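Local atomic coordinates of CdnC (Chryseobacterium gregarium DSM 19109, PDB entry 7MGV), a protein that is an ATP-grasp ligase that installs single and bicyclic omega-ester macrocycles in a ribosomally made precursor peptide. Residues Ala31-Ile36 with Val50-Val55; Asp44-Glu49 with Cys342-Arg347; Trp323-Thr328 with Arg332-Ile337. All coordinates share one frame; numbering follows the deposited sequence.

From the N terminus, the chain passes through 31-36, turns along helix 35-46 and comes back on strand 48-54, where contact 1 closes a short loop within a beta-alpha-beta unit. Before that loop shuts, residues 44-49 have already opened contact 2, so the two cross; contact 2 then closes nearly 300 residues later with 342-347, bringing the segment after helix 332-341 back to the N-terminal unit. Within this long excursion sits contact 3, a short local closure across the loop between helix 322-325 and helix 332-341. The centres lie about 16 to 17 Å apart, and contact 3 touches both others by packing, through Ser334 near Ser35 and Lys335 near Asn46.

Contact 1. Residues Ala31-Ile36 with Val50-Val55; sequences ADNFSI and VIRFNV
The beta-alpha-beta unit of strand 22-28, helix 35-46 and strand 48-54, part of the MvdD-type pre-ATP-grasp domain, is bridged here by Arg52, which reaches from the second strand to Asn33 in the loop ahead of the helix and Ile36 in its first turn. Strand 48-54 lies at the outer end of a parallel sheet and pairs with strand 22-28 through the backbones of Ile51 and Phe53, while Ile36 rests on Ile26 of that neighbour. Arg52 buries far more surface here than any other residue. With CG anti to the backbone N (chi1 -165°) and the chain extended from CG to NE, its guanidinium is carried straight across to the loop. There the Asn33 amide stacks over one face, the two planes only 22° apart, with Asn33 OD1 3.7 Å above the guanidinium plane and displaced toward its rim. Asn54 ND2, from the same strand as Arg52, lies over the opposite face, also toward the rim, so an asparagine flanks the guanidinium on each side, both off-centre. The carbonyl of Asp32 is modelled implausibly near Arg52 NH2, which makes the exact placing of that end of the group doubtful. As modelled, Asp32 OD2 is 5.1 Å from Arg52 NH2, a separation at which the opposite charges may still attract, though they do not touch; the weak, long ion pair of Asp32 is with Arg95. Ile36 comes to the edge of the group from the helix side, its terminal CD1 3.6 Å from Arg52 NE, near the guanidinium plane.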
ATOM      1  N   ALA A  31       8.078 -19.465 -11.060  1.00 73.17           N
ATOM      2  CA  ALA A  31       9.512 -19.710 -10.964  1.00 80.79           C
ATOM      3  C   ALA A  31       9.923 -20.120  -9.555  1.00 86.52           C
ATOM      4  O   ALA A  31      10.896 -20.865  -9.390  1.00 90.53           O
ATOM      5  CB  ALA A  31      10.295 -18.478 -11.417  1.00 85.66           C
ATOM      6  N   ASP A  32       9.206 -19.655  -8.533  1.00 84.27           N
ATOM      7  CA  ASP A  32       9.474 -20.065  -7.155  1.00 78.49           C
ATOM      8  C   ASP A  32       8.720 -21.360  -6.886  1.00 78.80           C
ATOM      9  O   ASP A  32       7.506 -21.355  -6.662  1.00 86.59           O
ATOM     10  CB  ASP A  32       9.073 -18.980  -6.161  1.00 91.59           C
ATOM     11  CG  ASP A  32       9.028 -19.493  -4.727  1.00 90.63           C
ATOM     12  OD1 ASP A  32       9.984 -20.180  -4.305  1.00 86.86           O
ATOM     13  OD2 ASP A  32       8.035 -19.210  -4.023  1.00 85.28           O
ATOM     14  N   ASN A  33       9.445 -22.474  -6.917  1.00 75.10           N
ATOM     15  CA  ASN A  33       8.908 -23.772  -6.547  1.00 79.08           C
ATOM     16  C   ASN A  33       9.795 -24.487  -5.542  1.00 84.78           C
ATOM     17  O   ASN A  33       9.510 -25.638  -5.195  1.00 90.48           O
ATOM     18  CB  ASN A  33       8.735 -24.654  -7.793  1.00 78.07           C
ATOM     19  CG  ASN A  33       7.646 -25.705  -7.636  1.00 83.94           C
ATOM     20  OD1 ASN A  33       6.939 -26.026  -8.593  1.00 76.13           O
ATOM     21  ND2 ASN A  33       7.512 -26.252  -6.434  1.00 89.29           N
ATOM     22  N   PHE A  34      10.855 -23.843  -5.060  1.00 73.76           N
ATOM     23  CA  PHE A  34      11.931 -24.530  -4.360  1.00 72.23           C
ATOM     24  C   PHE A  34      11.867 -24.300  -2.857  1.00 84.02           C
ATOM     25  O   PHE A  34      11.865 -25.259  -2.081  1.00 88.70           O
ATOM     26  CB  PHE A  34      13.296 -24.083  -4.912  1.00 77.27           C
ATOM     27  CG  PHE A  34      13.304 -23.779  -6.399  1.00 76.99           C
ATOM     28  CD1 PHE A  34      12.537 -24.511  -7.295  1.00 70.45           C
ATOM     29  CD2 PHE A  34      14.093 -22.752  -6.896  1.00 73.15           C
ATOM     30  CE1 PHE A  34      12.530 -24.213  -8.639  1.00 77.57           C
ATOM     31  CE2 PHE A  34      14.104 -22.463  -8.254  1.00 78.49           C
ATOM     32  CZ  PHE A  34      13.325 -23.198  -9.124  1.00 73.74           C
ATOM     33  N   SER A  35      11.810 -23.036  -2.436  1.00 80.57           N
ATOM     34  CA  SER A  35      11.618 -22.735  -1.023  1.00 72.58           C
ATOM     35  C   SER A  35      10.246 -23.195  -0.546  1.00 72.28           C
ATOM     36  O   SER A  35      10.093 -23.642   0.597  1.00 66.14           O
ATOM     37  CB  SER A  35      11.792 -21.236  -0.779  1.00 75.92           C
ATOM     38  OG  SER A  35      11.178 -20.844   0.431  1.00 76.40           O
ATOM     39  N   ILE A  36       9.233 -23.094  -1.410  1.00 69.07           N
ATOM     40  CA  ILE A  36       7.889 -23.525  -1.054  1.00 65.22           C
ATOM     41  C   ILE A  36       7.791 -25.043  -0.962  1.00 66.71           C
ATOM     42  O   ILE A  36       6.860 -25.557  -0.337  1.00 59.95           O
ATOM     43  CB  ILE A  36       6.871 -22.968  -2.069  1.00 58.91           C
ATOM     44  CG1 ILE A  36       5.440 -23.107  -1.540  1.00 62.95           C
ATOM     45  CG2 ILE A  36       7.020 -23.662  -3.414  1.00 70.56           C
ATOM     46  CD1 ILE A  36       4.377 -22.834  -2.582  1.00 65.10           C
ATOM     47  N   VAL A  50      -2.477 -27.856   1.033  1.00 62.01           N
ATOM     48  CA  VAL A  50      -1.884 -26.658   0.450  1.00 59.27           C
ATOM     49  C   VAL A  50      -2.588 -26.367  -0.868  1.00 62.74           C
ATOM     50  O   VAL A  50      -2.711 -27.253  -1.722  1.00 64.57           O
ATOM     51  CB  VAL A  50      -0.369 -26.826   0.237  1.00 55.74           C
ATOM     52  CG1 VAL A  50       0.145 -25.806  -0.766  1.00 59.56           C
ATOM     53  CG2 VAL A  50       0.370 -26.695   1.555  1.00 58.96           C
ATOM     54  N   ILE A  51      -3.053 -25.132  -1.028  1.00 54.18           N
ATOM     55  CA  ILE A  51      -3.623 -24.653  -2.282  1.00 52.28           C
ATOM     56  C   ILE A  51      -2.661 -23.625  -2.859  1.00 54.93           C
ATOM     57  O   ILE A  51      -2.428 -22.573  -2.250  1.00 52.42           O
ATOM     58  CB  ILE A  51      -5.023 -24.055  -2.085  1.00 48.17           C
ATOM     59  CG1 ILE A  51      -5.986 -25.119  -1.555  1.00 49.98           C
ATOM     60  CG2 ILE A  51      -5.540 -23.472  -3.391  1.00 44.28           C
ATOM     61  CD1 ILE A  51      -7.395 -24.613  -1.348  1.00 41.99           C
ATOM     62  N   ARG A  52      -2.104 -23.929  -4.028  1.00 45.67           N
ATOM     63  CA  ARG A  52      -1.101 -23.079  -4.657  1.00 49.43           C
ATOM     64  C   ARG A  52      -1.777 -22.141  -5.649  1.00 51.26           C
ATOM     65  O   ARG A  52      -2.389 -22.594  -6.623  1.00 54.77           O
ATOM     66  CB  ARG A  52      -0.041 -23.927  -5.356  1.00 51.41           C
ATOM     67  CG  ARG A  52       1.219 -23.165  -5.737  1.00 58.58           C
ATOM     68  CD  ARG A  52       2.301 -24.114  -6.227  1.00 64.90           C
ATOM     69  NE  ARG A  52       3.641 -23.559  -6.060  1.00 74.46           N
ATOM     70  CZ  ARG A  52       4.417 -23.161  -7.062  1.00 71.62           C
ATOM     71  NH1 ARG A  52       3.989 -23.257  -8.314  1.00 78.37           N
ATOM     72  NH2 ARG A  52       5.623 -22.671  -6.815  1.00 72.51           N
ATOM     73  N   PHE A  53      -1.664 -20.840  -5.401  1.00 55.17           N
ATOM     74  CA  PHE A  53      -2.172 -19.804  -6.297  1.00 51.71           C
ATOM     75  C   PHE A  53      -0.958 -19.080  -6.869  1.00 55.75           C
ATOM     76  O   PHE A  53      -0.409 -18.173  -6.236  1.00 58.67           O
ATOM     77  CB  PHE A  53      -3.110 -18.851  -5.560  1.00 45.96           C
ATOM     78  CG  PHE A  53      -3.849 -17.892  -6.461  1.00 54.60           C
ATOM     79  CD1 PHE A  53      -3.756 -17.986  -7.841  1.00 55.44           C
ATOM     80  CD2 PHE A  53      -4.643 -16.893  -5.919  1.00 56.11           C
ATOM     81  CE1 PHE A  53      -4.436 -17.102  -8.660  1.00 53.35           C
ATOM     82  CE2 PHE A  53      -5.326 -16.010  -6.734  1.00 55.27           C
ATOM     83  CZ  PHE A  53      -5.221 -16.114  -8.105  1.00 47.93           C
ATOM     84  N   ASN A  54      -0.543 -19.482  -8.067  1.00 59.01           N
ATOM     85  CA  ASN A  54       0.596 -18.854  -8.722  1.00 62.33           C
ATOM     86  C   ASN A  54       0.136 -17.562  -9.384  1.00 59.74           C
ATOM     87  O   ASN A  54      -0.752 -17.573 -10.245  1.00 52.05           O
ATOM     88  CB  ASN A  54       1.231 -19.808  -9.728  1.00 64.08           C
ATOM     89  CG  ASN A  54       2.343 -20.633  -9.111  1.00 69.89           C
ATOM     90  OD1 ASN A  54       3.101 -21.299  -9.813  1.00 73.66           O
ATOM     91  ND2 ASN A  54       2.446 -20.587  -7.786  1.00 73.60           N
ATOM     92  N   VAL A  55       0.751 -16.452  -8.980  1.00 56.64           N
ATOM     93  CA  VAL A  55       0.172 -15.138  -9.225  1.00 54.37           C
ATOM     94  C   VAL A  55       0.474 -14.610 -10.623  1.00 52.68           C
ATOM     95  O   VAL A  55      -0.285 -13.778 -11.137  1.00 48.37           O
ATOM     96  CB  VAL A  55       0.660 -14.170  -8.133  1.00 52.30           C
ATOM     97  CG1 VAL A  55       2.006 -13.555  -8.495  1.00 49.10           C
ATOM     98  CG2 VAL A  55      -0.378 -13.116  -7.856  1.00 46.47           C
TER

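Contact 2. Residues Asp44-Glu49 with Cys342-Arg347; sequences DKNGCE and CDKAPR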
ATOM      1  N   ASP A  44       2.162 -30.835   4.658  1.00 65.05           N
ATOM      2  CA  ASP A  44       1.548 -32.129   4.378  1.00 55.83           C
ATOM      3  C   ASP A  44       1.691 -33.066   5.568  1.00 62.55           C
ATOM      4  O   ASP A  44       0.730 -33.735   5.970  1.00 60.39           O
ATOM      5  CB  ASP A  44       2.176 -32.751   3.129  1.00 50.43           C
ATOM      6  CG  ASP A  44       1.703 -32.093   1.848  1.00 71.76           C
ATOM      7  OD1 ASP A  44       0.849 -31.186   1.923  1.00 70.72           O
ATOM      8  OD2 ASP A  44       2.184 -32.487   0.764  1.00 69.71           O
ATOM      9  N   LYS A  45       2.893 -33.119   6.148  1.00 54.39           N
ATOM     10  CA  LYS A  45       3.089 -33.933   7.342  1.00 62.77           C
ATOM     11  C   LYS A  45       2.248 -33.399   8.504  1.00 66.58           C
ATOM     12  O   LYS A  45       1.658 -34.177   9.265  1.00 75.43           O
ATOM     13  CB  LYS A  45       4.579 -33.976   7.695  1.00 63.98           C
ATOM     14  CG  LYS A  45       5.089 -35.336   8.202  1.00 87.42           C
ATOM     15  CD  LYS A  45       4.213 -35.846   9.342  1.00 86.68           C
ATOM     16  CE  LYS A  45       4.901 -36.829  10.262  1.00 72.69           C
ATOM     17  NZ  LYS A  45       3.921 -37.333  11.262  1.00 69.11           N
ATOM     18  N   ASN A  46       2.145 -32.072   8.638  1.00 71.47           N
ATOM     19  CA  ASN A  46       1.326 -31.491   9.697  1.00 65.05           C
ATOM     20  C   ASN A  46      -0.150 -31.843   9.560  1.00 61.57           C
ATOM     21  O   ASN A  46      -0.907 -31.635  10.513  1.00 65.45           O
ATOM     22  CB  ASN A  46       1.502 -29.971   9.722  1.00 68.86           C
ATOM     23  CG  ASN A  46       2.771 -29.547  10.438  1.00 68.87           C
ATOM     24  OD1 ASN A  46       3.585 -30.384  10.828  1.00 72.26           O
ATOM     25  ND2 ASN A  46       2.940 -28.242  10.626  1.00 62.05           N
ATOM     26  N   GLY A  47      -0.571 -32.376   8.417  1.00 62.21           N
ATOM     27  CA  GLY A  47      -1.943 -32.802   8.239  1.00 54.65           C
ATOM     28  C   GLY A  47      -2.857 -31.778   7.612  1.00 64.13           C
ATOM     29  O   GLY A  47      -4.075 -31.862   7.804  1.00 69.81           O
ATOM     30  N   CYS A  48      -2.316 -30.815   6.874  1.00 66.80           N
ATOM     31  CA  CYS A  48      -3.112 -29.784   6.229  1.00 64.26           C
ATOM     32  C   CYS A  48      -2.912 -29.836   4.721  1.00 61.05           C
ATOM     33  O   CYS A  48      -1.941 -30.408   4.217  1.00 55.51           O
ATOM     34  CB  CYS A  48      -2.756 -28.391   6.764  1.00 59.74           C
ATOM     35  SG  CYS A  48      -3.005 -28.189   8.546  1.00 67.99           S
ATOM     36  N   GLU A  49      -3.854 -29.231   4.003  1.00 67.15           N
ATOM     37  CA  GLU A  49      -3.821 -29.178   2.550  1.00 61.71           C
ATOM     38  C   GLU A  49      -3.281 -27.830   2.092  1.00 62.54           C
ATOM     39  O   GLU A  49      -3.585 -26.792   2.687  1.00 54.27           O
ATOM     40  CB  GLU A  49      -5.215 -29.410   1.962  1.00 55.39           C
ATOM     41  CG  GLU A  49      -5.233 -29.536   0.446  1.00 57.57           C
ATOM     42  CD  GLU A  49      -6.613 -29.334  -0.147  1.00 64.33           C
ATOM     43  OE1 GLU A  49      -7.605 -29.380   0.611  1.00 66.85           O
ATOM     44  OE2 GLU A  49      -6.706 -29.120  -1.376  1.00 62.60           O
ATOM     45  N   CYS A 342      -0.097 -23.803   9.969  1.00 46.21           N
ATOM     46  CA  CYS A 342      -1.047 -24.810  10.423  1.00 53.52           C
ATOM     47  C   CYS A 342      -1.525 -24.571  11.850  1.00 58.03           C
ATOM     48  O   CYS A 342      -2.141 -25.464  12.440  1.00 67.74           O
ATOM     49  CB  CYS A 342      -0.426 -26.205  10.327  1.00 58.00           C
ATOM     50  SG  CYS A 342       0.265 -26.629   8.710  1.00 55.78           S
ATOM     51  N   ASP A 343      -1.230 -23.399  12.421  1.00 51.36           N
ATOM     52  CA  ASP A 343      -1.650 -23.038  13.778  1.00 51.76           C
ATOM     53  C   ASP A 343      -1.066 -23.992  14.819  1.00 47.15           C
ATOM     54  O   ASP A 343      -1.718 -24.342  15.804  1.00 51.61           O
ATOM     55  CB  ASP A 343      -3.175 -22.973  13.888  1.00 53.25           C
ATOM     56  CG  ASP A 343      -3.640 -22.073  15.020  1.00 58.12           C
ATOM     57  OD1 ASP A 343      -2.808 -21.309  15.552  1.00 50.12           O
ATOM     58  OD2 ASP A 343      -4.838 -22.126  15.376  1.00 58.85           O
ATOM     59  N   LYS A 344       0.176 -24.417  14.597  1.00 50.56           N
ATOM     60  CA  LYS A 344       0.905 -25.246  15.547  1.00 49.54           C
ATOM     61  C   LYS A 344       2.086 -24.494  16.152  1.00 55.03           C
ATOM     62  O   LYS A 344       3.086 -25.102  16.541  1.00 58.69           O
ATOM     63  CB  LYS A 344       1.371 -26.539  14.882  1.00 53.98           C
ATOM     64  CG  LYS A 344       0.240 -27.506  14.562  1.00 65.24           C
ATOM     65  CD  LYS A 344       0.743 -28.735  13.824  1.00 57.32           C
ATOM     66  CE  LYS A 344       1.767 -29.497  14.649  1.00 63.12           C
ATOM     67  NZ  LYS A 344       2.492 -30.507  13.829  1.00 63.00           N
ATOM     68  N   ALA A 345       1.976 -23.170  16.238  1.00 54.24           N
ATOM     69  CA  ALA A 345       3.010 -22.318  16.807  1.00 52.39           C
ATOM     70  C   ALA A 345       2.363 -21.028  17.248  1.00 46.18           C
ATOM     71  O   ALA A 345       1.338 -20.621  16.673  1.00 55.41           O
ATOM     72  CB  ALA A 345       4.128 -22.045  15.789  1.00 47.29           C
ATOM     73  N   PRO A 346       2.891 -20.347  18.265  1.00 49.36           N
ATOM     74  CA  PRO A 346       2.298 -19.092  18.718  1.00 48.16           C
ATOM     75  C   PRO A 346       2.280 -18.053  17.602  1.00 53.22           C
ATOM     76  O   PRO A 346       3.265 -17.870  16.883  1.00 44.55           O
ATOM     77  CB  PRO A 346       3.198 -18.658  19.877  1.00 42.03           C
ATOM     78  CG  PRO A 346       3.866 -19.913  20.331  1.00 47.21           C
ATOM     79  CD  PRO A 346       4.046 -20.747  19.101  1.00 52.37           C
ATOM     80  N   ARG A 347       1.146 -17.373  17.465  1.00 49.60           N
ATOM     81  CA  ARG A 347       0.944 -16.397  16.408  1.00 44.17           C
ATOM     82  C   ARG A 347       0.632 -15.028  16.993  1.00 46.90           C
ATOM     83  O   ARG A 347       0.148 -14.902  18.122  1.00 44.88           O
ATOM     84  CB  ARG A 347      -0.207 -16.797  15.479  1.00 44.94           C
ATOM     85  CG  ARG A 347      -0.195 -18.232  15.017  1.00 48.70           C
ATOM     86  CD  ARG A 347      -1.461 -18.529  14.238  1.00 47.05           C
ATOM     87  NE  ARG A 347      -1.209 -19.449  13.140  1.00 45.42           N
ATOM     88  CZ  ARG A 347      -2.139 -19.878  12.295  1.00 44.22           C
ATOM     89  NH1 ARG A 347      -3.395 -19.470  12.421  1.00 41.63           N
ATOM     90  NH2 ARG A 347      -1.808 -20.718  11.327  1.00 44.82           N
TER
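Asn46, in the last turn of helix 35-46, meets Lys344 and Cys342 through polar contacts that are all weak. Lys344 NZ comes over the face of the amide and makes a weak bond to Asn46 OD1, 3.2 Å away; the lysine gets there by a bend at chi3 (60°) that brings its end back over the amide, Lys344 CD lying 3.9 Å from Asn46 ND2. On the other branch, Asn46 ND2 points an N-H at Cys342 SG, 3.7 Å away with an angle of 158° at the hydrogen. The stronger partner of that nitrogen is Asp339 OD1, on the helix before Cys342, so the amide is held chiefly at the nitrogen and only weakly at the oxygen. With an alanine here the amide is gone, which is likely to leave Asp339 OD1, Lys344 NZ and Cys342 SG without this partner and the lysine end free to turn. The apolar part is made by two thiols: Cys48 SG and Cys342 SG touch at 3.6 Å, too far apart for a disulfide, and both cysteines also pack on Ile24 and Ile43. Within 342-347, Arg347 NE and Asp343 OD1 form a salt bridge at 3.4 Å that rests on charge alone, since the oxygen sits well out of the guanidinium plane and no N-H points at it. Two helix ends thus meet, and each finishes in a Schellman motif, with Gly47 and Asp343 supplying the residue of positive phi.

Contact 3. Residues Trp323-Thr328 with Arg332-Ile337; sequences WLDNLT and RISKSI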
ATOM      1  N   TRP A 323      18.032 -19.693   1.010  1.00 61.52           N
ATOM      2  CA  TRP A 323      19.489 -19.788   0.988  1.00 54.67           C
ATOM      3  C   TRP A 323      20.056 -20.018   2.383  1.00 64.57           C
ATOM      4  O   TRP A 323      21.030 -20.764   2.550  1.00 70.00           O
ATOM      5  CB  TRP A 323      20.085 -18.527   0.356  1.00 66.93           C
ATOM      6  CG  TRP A 323      19.631 -17.228   0.984  1.00 76.20           C
ATOM      7  CD1 TRP A 323      18.344 -16.813   1.192  1.00 68.03           C
ATOM      8  CD2 TRP A 323      20.472 -16.171   1.463  1.00 73.71           C
ATOM      9  NE1 TRP A 323      18.335 -15.572   1.780  1.00 76.78           N
ATOM     10  CE2 TRP A 323      19.628 -15.155   1.955  1.00 75.56           C
ATOM     11  CE3 TRP A 323      21.855 -15.987   1.525  1.00 80.66           C
ATOM     12  CZ2 TRP A 323      20.123 -13.975   2.504  1.00 66.79           C
ATOM     13  CZ3 TRP A 323      22.344 -14.815   2.069  1.00 85.90           C
ATOM     14  CH2 TRP A 323      21.481 -13.823   2.552  1.00 78.00           C
ATOM     15  N   LEU A 324      19.462 -19.390   3.398  1.00 61.99           N
ATOM     16  CA  LEU A 324      19.877 -19.612   4.777  1.00 62.52           C
ATOM     17  C   LEU A 324      19.150 -20.779   5.437  1.00 61.10           C
ATOM     18  O   LEU A 324      19.698 -21.396   6.360  1.00 63.03           O
ATOM     19  CB  LEU A 324      19.659 -18.348   5.608  1.00 58.88           C
ATOM     20  CG  LEU A 324      20.090 -17.042   4.940  1.00 74.15           C
ATOM     21  CD1 LEU A 324      19.489 -15.840   5.660  1.00 61.40           C
ATOM     22  CD2 LEU A 324      21.609 -16.973   4.918  1.00 70.21           C
ATOM     23  N   ASP A 325      17.930 -21.099   4.993  1.00 54.08           N
ATOM     24  CA  ASP A 325      17.250 -22.285   5.502  1.00 64.20           C
ATOM     25  C   ASP A 325      18.006 -23.554   5.139  1.00 65.12           C
ATOM     26  O   ASP A 325      17.964 -24.537   5.887  1.00 56.00           O
ATOM     27  CB  ASP A 325      15.824 -22.339   4.964  1.00 61.32           C
ATOM     28  CG  ASP A 325      15.038 -23.504   5.526  1.00 62.72           C
ATOM     29  OD1 ASP A 325      15.028 -23.670   6.763  1.00 57.50           O
ATOM     30  OD2 ASP A 325      14.427 -24.246   4.729  1.00 67.46           O
ATOM     31  N   ASN A 326      18.697 -23.557   3.997  1.00 61.74           N
ATOM     32  CA  ASN A 326      19.518 -24.698   3.614  1.00 60.87           C
ATOM     33  C   ASN A 326      20.763 -24.842   4.478  1.00 66.22           C
ATOM     34  O   ASN A 326      21.433 -25.877   4.400  1.00 67.97           O
ATOM     35  CB  ASN A 326      19.919 -24.588   2.141  1.00 61.01           C
ATOM     36  CG  ASN A 326      18.800 -24.990   1.201  1.00 69.10           C
ATOM     37  OD1 ASN A 326      17.959 -25.822   1.540  1.00 79.03           O
ATOM     38  ND2 ASN A 326      18.787 -24.402   0.010  1.00 62.75           N
ATOM     39  N   LEU A 327      21.090 -23.838   5.287  1.00 70.04           N
ATOM     40  CA  LEU A 327      22.195 -23.921   6.230  1.00 64.52           C
ATOM     41  C   LEU A 327      21.760 -24.433   7.595  1.00 68.35           C
ATOM     42  O   LEU A 327      22.612 -24.641   8.465  1.00 74.42           O
ATOM     43  CB  LEU A 327      22.870 -22.553   6.378  1.00 59.09           C
ATOM     44  CG  LEU A 327      23.043 -21.730   5.098  1.00 67.92           C
ATOM     45  CD1 LEU A 327      23.799 -20.443   5.386  1.00 61.85           C
ATOM     46  CD2 LEU A 327      23.753 -22.540   4.019  1.00 72.36           C
ATOM     47  N   THR A 328      20.463 -24.632   7.804  1.00 64.84           N
ATOM     48  CA  THR A 328      19.958 -25.306   8.987  1.00 67.21           C
ATOM     49  C   THR A 328      19.896 -26.811   8.737  1.00 71.46           C
ATOM     50  O   THR A 328      20.116 -27.294   7.624  1.00 63.81           O
ATOM     51  CB  THR A 328      18.575 -24.777   9.366  1.00 62.19           C
ATOM     52  OG1 THR A 328      17.685 -24.917   8.252  1.00 66.15           O
ATOM     53  CG2 THR A 328      18.656 -23.311   9.762  1.00 59.50           C
ATOM     54  N   ARG A 332      14.946 -25.971   9.067  1.00 58.59           N
ATOM     55  CA  ARG A 332      14.229 -25.588  10.278  1.00 59.33           C
ATOM     56  C   ARG A 332      13.338 -24.368  10.062  1.00 57.70           C
ATOM     57  O   ARG A 332      12.279 -24.265  10.689  1.00 49.95           O
ATOM     58  CB  ARG A 332      15.218 -25.330  11.415  1.00 51.97           C
ATOM     59  CG  ARG A 332      15.807 -26.597  12.023  1.00 56.53           C
ATOM     60  CD  ARG A 332      14.719 -27.521  12.556  1.00 64.78           C
ATOM     61  NE  ARG A 332      14.382 -28.580  11.607  1.00 67.43           N
ATOM     62  CZ  ARG A 332      13.376 -29.435  11.766  1.00 66.99           C
ATOM     63  NH1 ARG A 332      12.603 -29.361  12.841  1.00 64.69           N
ATOM     64  NH2 ARG A 332      13.144 -30.364  10.849  1.00 70.53           N
ATOM     65  N   ILE A 333      13.739 -23.437   9.193  1.00 57.50           N
ATOM     66  CA  ILE A 333      12.905 -22.264   8.939  1.00 54.40           C
ATOM     67  C   ILE A 333      11.644 -22.661   8.179  1.00 49.91           C
ATOM     68  O   ILE A 333      10.553 -22.132   8.435  1.00 50.48           O
ATOM     69  CB  ILE A 333      13.704 -21.184   8.186  1.00 49.53           C
ATOM     70  CG1 ILE A 333      14.986 -20.841   8.946  1.00 47.25           C
ATOM     71  CG2 ILE A 333      12.858 -19.936   7.984  1.00 45.50           C
ATOM     72  CD1 ILE A 333      15.852 -19.814   8.247  1.00 42.19           C
ATOM     73  N   SER A 334      11.769 -23.594   7.232  1.00 46.55           N
ATOM     74  CA  SER A 334      10.590 -24.094   6.531  1.00 50.33           C
ATOM     75  C   SER A 334       9.643 -24.799   7.495  1.00 48.43           C
ATOM     76  O   SER A 334       8.420 -24.642   7.402  1.00 51.90           O
ATOM     77  CB  SER A 334      11.009 -25.032   5.401  1.00 52.08           C
ATOM     78  OG  SER A 334      11.822 -24.359   4.457  1.00 54.49           O
ATOM     79  N   LYS A 335      10.194 -25.573   8.432  1.00 46.00           N
ATOM     80  CA  LYS A 335       9.366 -26.209   9.450  1.00 50.82           C
ATOM     81  C   LYS A 335       8.688 -25.168  10.331  1.00 44.68           C
ATOM     82  O   LYS A 335       7.524 -25.325  10.713  1.00 46.25           O
ATOM     83  CB  LYS A 335      10.214 -27.155  10.298  1.00 57.09           C
ATOM     84  CG  LYS A 335       9.463 -27.816  11.441  1.00 58.96           C
ATOM     85  CD  LYS A 335       9.180 -29.279  11.141  1.00 64.28           C
ATOM     86  CE  LYS A 335       8.222 -29.877  12.157  1.00 71.22           C
ATOM     87  NZ  LYS A 335       6.881 -29.237  12.088  1.00 64.78           N
ATOM     88  N   SER A 336       9.402 -24.094  10.669  1.00 41.14           N
ATOM     89  CA  SER A 336       8.794 -23.021  11.448  1.00 43.87           C
ATOM     90  C   SER A 336       7.611 -22.416  10.706  1.00 47.55           C
ATOM     91  O   SER A 336       6.525 -22.247  11.279  1.00 45.64           O
ATOM     92  CB  SER A 336       9.844 -21.954  11.773  1.00 43.34           C
ATOM     93  OG  SER A 336      10.628 -22.344  12.882  1.00 49.34           O
ATOM     94  N   ILE A 337       7.806 -22.102   9.422  1.00 37.11           N
ATOM     95  CA  ILE A 337       6.734 -21.503   8.631  1.00 46.07           C
ATOM     96  C   ILE A 337       5.551 -22.454   8.511  1.00 38.77           C
ATOM     97  O   ILE A 337       4.389 -22.036   8.601  1.00 42.01           O
ATOM     98  CB  ILE A 337       7.265 -21.080   7.250  1.00 32.87           C
ATOM     99  CG1 ILE A 337       8.314 -19.978   7.411  1.00 39.62           C
ATOM    100  CG2 ILE A 337       6.131 -20.597   6.352  1.00 36.60           C
ATOM    101  CD1 ILE A 337       9.072 -19.653   6.158  1.00 42.42           C
TER
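The Asp325 carboxylate is met chiefly from above its plane by the first turn of helix 332-341. Ser334 N bonds to Asp325 OD1 at 3.3 Å, some 55° out of the plane, and Ile333 N reaches the same oxygen at 2.8 Å from the same face, on its syn side and 29° out. The other oxygen, Asp325 OD2, takes the Ser334 hydroxyl at 2.6 Å, likewise from above the plane, and also accepts from Asn331 ND2. Farther out, one face of the Arg332 guanidinium is covered by Lys335 CB. Asp325 CG is anti to the backbone N (chi1 -176°), which turns the carboxylate to the incoming helix, while its CB lies 4.0 Å from Ile333 CB. Thr328, closing a type I turn that starts at Asp325, adds OG1 as acceptor for Arg332 N at 3.0 Å. That hydroxyl donates to Asp325 O, a bond modelled doubtfully short. The helix therefore begins with three successive backbone N-H groups, from Arg332 to Ser334, satisfied by two side chains of the preceding turn, and the buried charge of Asp325 is probably stabilised by the positive end of the helix dipole.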